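Side-chain contacts in stress-induced-phosphoprotein 1 (Caenorhabditis elegans, PDB 4GCN), which binds the chaperones Hsp70 and Hsp90 in one complex, inhibits the Hsp90 ATPase, raises longevity and thermotolerance, and plays a role in gonad development: residues 43-48 and 62-67; 108-111 and 117-120. One frame throughout, in Å; residues are numbered along the deposited sequence.

Both contacts belong to the N-terminal, all-helical TPR domain of the protein, and they join different elements. Interaction 1 ties helix 42-54 to helix 58-74 near the centre of the chain; interaction 2 holds the last helix, 116-126, against helix 99-112 at the C-terminal end, with the two contact centres about 19 Å apart. Each is partly buried. The central contact is built of aromatic rings and lysine methylenes, with the polar ends of Tyr45 and Lys48 bound to partners elsewhere, whereas the terminal one is smaller and almost wholly aliphatic, a serine hydroxyl at its margin being engaged by another helix. Direct side-chain hydrogen bonding between the segments is absent from both.

Interaction 1: 43-48 and 62-67; sequences TFYNNK and VQFCEK
Lys48 lays the far part of its chain over one face of the Phe64 ring. Its CE stands 3.9 Å from the ring centroid and 26° off the normal, a CH-pi contact displaced toward the rim, while Lys48 CD comes within 3.6 Å of Phe64 CE2. Bends at chi3 and chi4 turn the lysine as it passes the ring. On the opposite face lies Lys67 CD, 3.8 Å above the ring plane and likewise toward the rim, so a lysine methylene flanks each face. Tyr45 approaches Phe64 at about a right angle: Phe64 CD2 sits at the edge of the tyrosine ring, near its plane, 4.0 Å from Tyr45 CD1. That same CD1 atom also meets Lys67 CB at 3.8 Å. Closer to the backbones, Phe64 CB rests against the carbonyl O of Tyr45. These residues pack between the two antiparallel helices of the second TPR repeat, a helical hairpin whose local axes run at 166° and approach to 8.2 Å. With CG anti to its carbonyl carbon (chi1 -57°), Tyr45 reaches along helix 58-74 to Ala68 and Val71, and its OH is hydrogen-bonded to the carbonyl O of Pro39. Lifted away from the Phe64 face, Lys48 NZ forms a salt bridge with Asp32 and a hydrogen bond with His28, both on helix 24-37; this anchorage probably keeps the methylenes in place over the aromatic face. Tyr52, farther along helix 42-54, also meets the Phe64 ring with its plane inclined.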
loop_
_atom_site.group_PDB
_atom_site.type_symbol
_atom_site.label_atom_id
_atom_site.label_comp_id
_atom_site.label_asym_id
_atom_site.label_seq_id
_atom_site.Cartn_x
_atom_site.Cartn_y
_atom_site.Cartn_z
ATOM N N THR A 43 0.210 4.014 6.877
ATOM C CA THR A 43 0.967 4.758 5.868
ATOM C C THR A 43 2.292 4.038 5.537
ATOM O O THR A 43 2.703 4.007 4.389
ATOM C CB THR A 43 1.333 6.153 6.378
ATOM O OG1 THR A 43 0.140 6.848 6.722
ATOM C CG2 THR A 43 2.086 6.960 5.327
ATOM N N PHE A 44 2.909 3.414 6.529
ATOM C CA PHE A 44 4.256 2.814 6.289
ATOM C C PHE A 44 4.150 1.596 5.387
ATOM O O PHE A 44 5.071 1.309 4.584
ATOM C CB PHE A 44 4.967 2.452 7.589
ATOM C CG PHE A 44 5.026 3.547 8.615
ATOM C CD1 PHE A 44 4.996 4.911 8.258
ATOM C CD2 PHE A 44 5.103 3.221 9.968
ATOM C CE1 PHE A 44 5.020 5.894 9.231
ATOM C CE2 PHE A 44 5.142 4.185 10.925
ATOM C CZ PHE A 44 5.068 5.526 10.574
ATOM N N TYR A 45 3.072 0.837 5.584
ATOM C CA TYR A 45 2.794 -0.378 4.797
ATOM C C TYR A 45 2.416 -0.056 3.367
ATOM O O TYR A 45 3.003 -0.653 2.407
ATOM C CB TYR A 45 1.756 -1.245 5.487
ATOM C CG TYR A 45 2.149 -1.646 6.861
ATOM C CD1 TYR A 45 2.938 -2.772 7.091
ATOM C CD2 TYR A 45 1.717 -0.949 7.954
ATOM C CE1 TYR A 45 3.270 -3.180 8.372
ATOM C CE2 TYR A 45 2.051 -1.356 9.228
ATOM C CZ TYR A 45 2.842 -2.473 9.428
ATOM O OH TYR A 45 3.186 -2.860 10.683
ATOM N N ASN A 46 1.658 1.019 3.191
ATOM C CA ASN A 46 1.335 1.476 1.877
ATOM C C ASN A 46 2.589 2.033 1.207
ATOM O O ASN A 46 2.758 1.805 0.014
ATOM C CB ASN A 46 0.228 2.547 1.826
ATOM C CG ASN A 46 -1.195 1.992 2.048
ATOM O OD1 ASN A 46 -1.460 0.832 1.776
ATOM N ND2 ASN A 46 -2.128 2.861 2.529
ATOM N N ASN A 47 3.447 2.775 1.939
ATOM C CA ASN A 47 4.632 3.359 1.275
ATOM C C ASN A 47 5.595 2.246 0.880
ATOM O O ASN A 47 6.134 2.264 -0.186
ATOM C CB ASN A 47 5.328 4.367 2.191
ATOM C CG ASN A 47 4.587 5.690 2.314
ATOM O OD1 ASN A 47 5.141 6.625 2.843
ATOM N ND2 ASN A 47 3.379 5.777 1.839
ATOM N N LYS A 48 5.743 1.197 1.684
ATOM C CA LYS A 48 6.583 0.080 1.301
ATOM C C LYS A 48 6.045 -0.666 0.059
ATOM O O LYS A 48 6.810 -1.027 -0.822
ATOM C CB LYS A 48 6.683 -0.948 2.398
ATOM C CG LYS A 48 7.782 -0.636 3.376
ATOM C CD LYS A 48 8.214 -1.831 4.157
ATOM C CE LYS A 48 8.902 -2.953 3.402
ATOM N NZ LYS A 48 10.397 -3.002 3.372
ATOM N N VAL A 62 1.911 -6.815 -3.060
ATOM C CA VAL A 62 0.668 -7.418 -2.606
ATOM C C VAL A 62 0.738 -7.752 -1.132
ATOM O O VAL A 62 -0.212 -7.484 -0.411
ATOM C CB VAL A 62 0.246 -8.695 -3.406
ATOM C CG1 VAL A 62 -0.922 -9.472 -2.714
ATOM C CG2 VAL A 62 -0.087 -8.357 -4.831
ATOM N N GLN A 63 1.850 -8.333 -0.698
ATOM C CA GLN A 63 2.031 -8.742 0.703
ATOM C C GLN A 63 1.926 -7.546 1.627
ATOM O O GLN A 63 1.248 -7.594 2.626
ATOM C CB GLN A 63 3.367 -9.508 0.901
ATOM C CG GLN A 63 3.319 -10.877 0.244
ATOM C CD GLN A 63 4.674 -11.452 -0.163
ATOM O OE1 GLN A 63 5.667 -11.214 0.516
ATOM N NE2 GLN A 63 4.702 -12.260 -1.256
ATOM N N PHE A 64 2.482 -6.438 1.224
ATOM C CA PHE A 64 2.370 -5.252 2.051
ATOM C C PHE A 64 1.011 -4.563 1.989
ATOM O O PHE A 64 0.616 -3.888 2.938
ATOM C CB PHE A 64 3.578 -4.327 1.840
ATOM C CG PHE A 64 4.739 -4.753 2.697
ATOM C CD1 PHE A 64 5.473 -5.884 2.382
ATOM C CD2 PHE A 64 4.988 -4.119 3.910
ATOM C CE1 PHE A 64 6.503 -6.341 3.227
ATOM C CE2 PHE A 64 6.012 -4.565 4.743
ATOM C CZ PHE A 64 6.759 -5.680 4.417
ATOM N N CYS A 65 0.296 -4.725 0.867
ATOM C CA CYS A 65 -1.079 -4.264 0.782
ATOM C C CYS A 65 -1.935 -5.044 1.751
ATOM O O CYS A 65 -2.816 -4.499 2.395
ATOM C CB CYS A 65 -1.601 -4.460 -0.646
ATOM S SG CYS A 65 -0.834 -3.357 -1.843
ATOM N N GLU A 66 -1.673 -6.307 1.837
ATOM C CA GLU A 66 -2.426 -7.183 2.733
ATOM C C GLU A 66 -2.184 -6.772 4.210
ATOM O O GLU A 66 -3.117 -6.728 5.063
ATOM C CB GLU A 66 -1.990 -8.636 2.519
ATOM C CG GLU A 66 -2.448 -9.272 1.191
ATOM C CD GLU A 66 -1.678 -10.591 0.823
ATOM O OE1 GLU A 66 -0.742 -11.015 1.522
ATOM O OE2 GLU A 66 -2.015 -11.238 -0.175
ATOM N N LYS A 67 -0.924 -6.535 4.531
ATOM C CA LYS A 67 -0.551 -5.930 5.822
ATOM C C LYS A 67 -1.281 -4.568 6.083
ATOM O O LYS A 67 -1.881 -4.407 7.122
ATOM C CB LYS A 67 0.980 -5.780 5.974
ATOM C CG LYS A 67 1.746 -7.053 6.297
ATOM C CD LYS A 67 3.260 -6.752 6.221
ATOM C CE LYS A 67 4.165 -7.943 6.421
ATOM N NZ LYS A 67 3.618 -8.931 7.394
#

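Interaction 2: 108-111 and 117-120; sequences RSLS and ELVK
Leu110 meets Leu118 and Val119 without any ring or other flat group taking part, so there are no faces or edges to stack and the contact is one of branched aliphatic chains. It packs the C-terminal helix 116-126 against the second helix of the third TPR repeat, in the manner of the capping helix that often follows the last repeat of a TPR domain. Leu110 lies at the middle of the contact. Its CD2 methyl lies between two partners, 3.7 Å from Leu118 CB and equally 3.7 Å from Val119 CG2, while the other methyl, CD1, reaches the backbone at Val119 CA. With chi2 at 176°, CD1 lies anti to the Leu110 CA, which directs it there; the CA atoms of Leu110 and Val119 are 7.1 Å apart. Leu118 answers obliquely: with its CG anti to the backbone N (chi1 -171°), its CD2 lies 4.0 Å from Leu110 CG and continues toward Ser109. Replacing Leu110 by an alanine removes CG and both methyls and is likely to open a gap beside Leu118 CB and Val119 CG2, weakening the hold on the terminal helix. Leu118 also touches Ser87 on helix 79-95, thereby bringing both helices of the repeat into contact with the C-terminal one. The main-chain N of Leu118 is hydrogen-bonded to Asp115 OD1 near the start of its helix. Ser109 OG, hydrogen-bonded to Ser87 OG and to the carbonyl O of Ala83, meets helix 116-126 through van der Waals contact, 3.8 Å from the CD2 methyl of Leu118.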
loop_
_atom_site.group_PDB
_atom_site.type_symbol
_atom_site.label_atom_id
_atom_site.label_comp_id
_atom_site.label_asym_id
_atom_site.label_seq_id
_atom_site.Cartn_x
_atom_site.Cartn_y
_atom_site.Cartn_z
ATOM N N ARG A 108 -13.085 -5.540 -3.883
ATOM C CA ARG A 108 -12.813 -5.104 -2.495
ATOM C C ARG A 108 -12.573 -3.622 -2.334
ATOM O O ARG A 108 -13.260 -2.945 -1.529
ATOM C CB ARG A 108 -11.726 -5.938 -1.888
ATOM C CG ARG A 108 -12.251 -7.348 -1.585
ATOM C CD ARG A 108 -11.195 -8.322 -1.168
ATOM N NE ARG A 108 -10.810 -8.037 0.230
ATOM C CZ ARG A 108 -9.600 -8.271 0.743
ATOM N NH1 ARG A 108 -8.675 -8.858 0.014
ATOM N NH2 ARG A 108 -9.312 -7.970 2.019
ATOM N N SER A 109 -11.726 -3.074 -3.204
ATOM C CA SER A 109 -11.390 -1.745 -3.083
ATOM C C SER A 109 -12.590 -0.843 -3.324
ATOM O O SER A 109 -12.788 0.119 -2.603
ATOM C CB SER A 109 -10.295 -1.392 -4.079
ATOM O OG SER A 109 -10.021 -0.012 -3.990
ATOM N N LEU A 110 -13.389 -1.140 -4.345
ATOM C CA LEU A 110 -14.517 -0.312 -4.672
ATOM C C LEU A 110 -15.561 -0.358 -3.574
ATOM O O LEU A 110 -16.276 0.612 -3.310
ATOM C CB LEU A 110 -15.186 -0.805 -5.967
ATOM C CG LEU A 110 -14.392 -0.495 -7.214
ATOM C CD1 LEU A 110 -15.067 -1.103 -8.434
ATOM C CD2 LEU A 110 -14.331 1.055 -7.334
ATOM N N SER A 111 -15.686 -1.499 -2.954
ATOM C CA SER A 111 -16.664 -1.640 -1.867
ATOM C C SER A 111 -16.167 -0.856 -0.642
ATOM O O SER A 111 -16.945 -0.371 0.166
ATOM C CB SER A 111 -16.858 -3.160 -1.497
ATOM O OG SER A 111 -17.553 -3.923 -2.484
ATOM N N GLU A 117 -13.279 6.248 -11.341
ATOM C CA GLU A 117 -12.433 5.763 -12.439
ATOM C C GLU A 117 -12.257 4.236 -12.352
ATOM O O GLU A 117 -12.290 3.519 -13.332
ATOM C CB GLU A 117 -11.064 6.432 -12.348
ATOM C CG GLU A 117 -11.028 7.862 -12.872
ATOM C CD GLU A 117 -9.604 8.359 -13.052
ATOM O OE1 GLU A 117 -8.931 8.691 -12.028
ATOM O OE2 GLU A 117 -9.158 8.415 -14.228
ATOM N N LEU A 118 -12.074 3.742 -11.149
ATOM C CA LEU A 118 -11.894 2.283 -10.978
ATOM C C LEU A 118 -13.144 1.543 -11.346
ATOM O O LEU A 118 -13.064 0.444 -11.861
ATOM C CB LEU A 118 -11.470 1.942 -9.525
ATOM C CG LEU A 118 -11.027 0.513 -9.197
ATOM C CD1 LEU A 118 -10.043 -0.007 -10.252
ATOM C CD2 LEU A 118 -10.505 0.411 -7.741
ATOM N N VAL A 119 -14.321 2.122 -11.061
ATOM C CA VAL A 119 -15.577 1.463 -11.439
ATOM C C VAL A 119 -15.579 1.175 -12.926
ATOM O O VAL A 119 -16.017 0.118 -13.363
ATOM C CB VAL A 119 -16.849 2.312 -11.066
ATOM C CG1 VAL A 119 -18.111 1.677 -11.641
ATOM C CG2 VAL A 119 -16.983 2.472 -9.536
ATOM N N LYS A 120 -15.098 2.143 -13.702
ATOM C CA LYS A 120 -15.093 2.011 -15.140
ATOM C C LYS A 120 -14.048 0.995 -15.596
ATOM O O LYS A 120 -14.340 0.113 -16.444
ATOM C CB LYS A 120 -14.847 3.368 -15.790
ATOM C CG LYS A 120 -16.013 4.358 -15.657
ATOM C CD LYS A 120 -15.804 5.609 -16.535
ATOM C CE LYS A 120 -16.792 6.736 -16.210
ATOM N NZ LYS A 120 -16.622 7.840 -17.161
#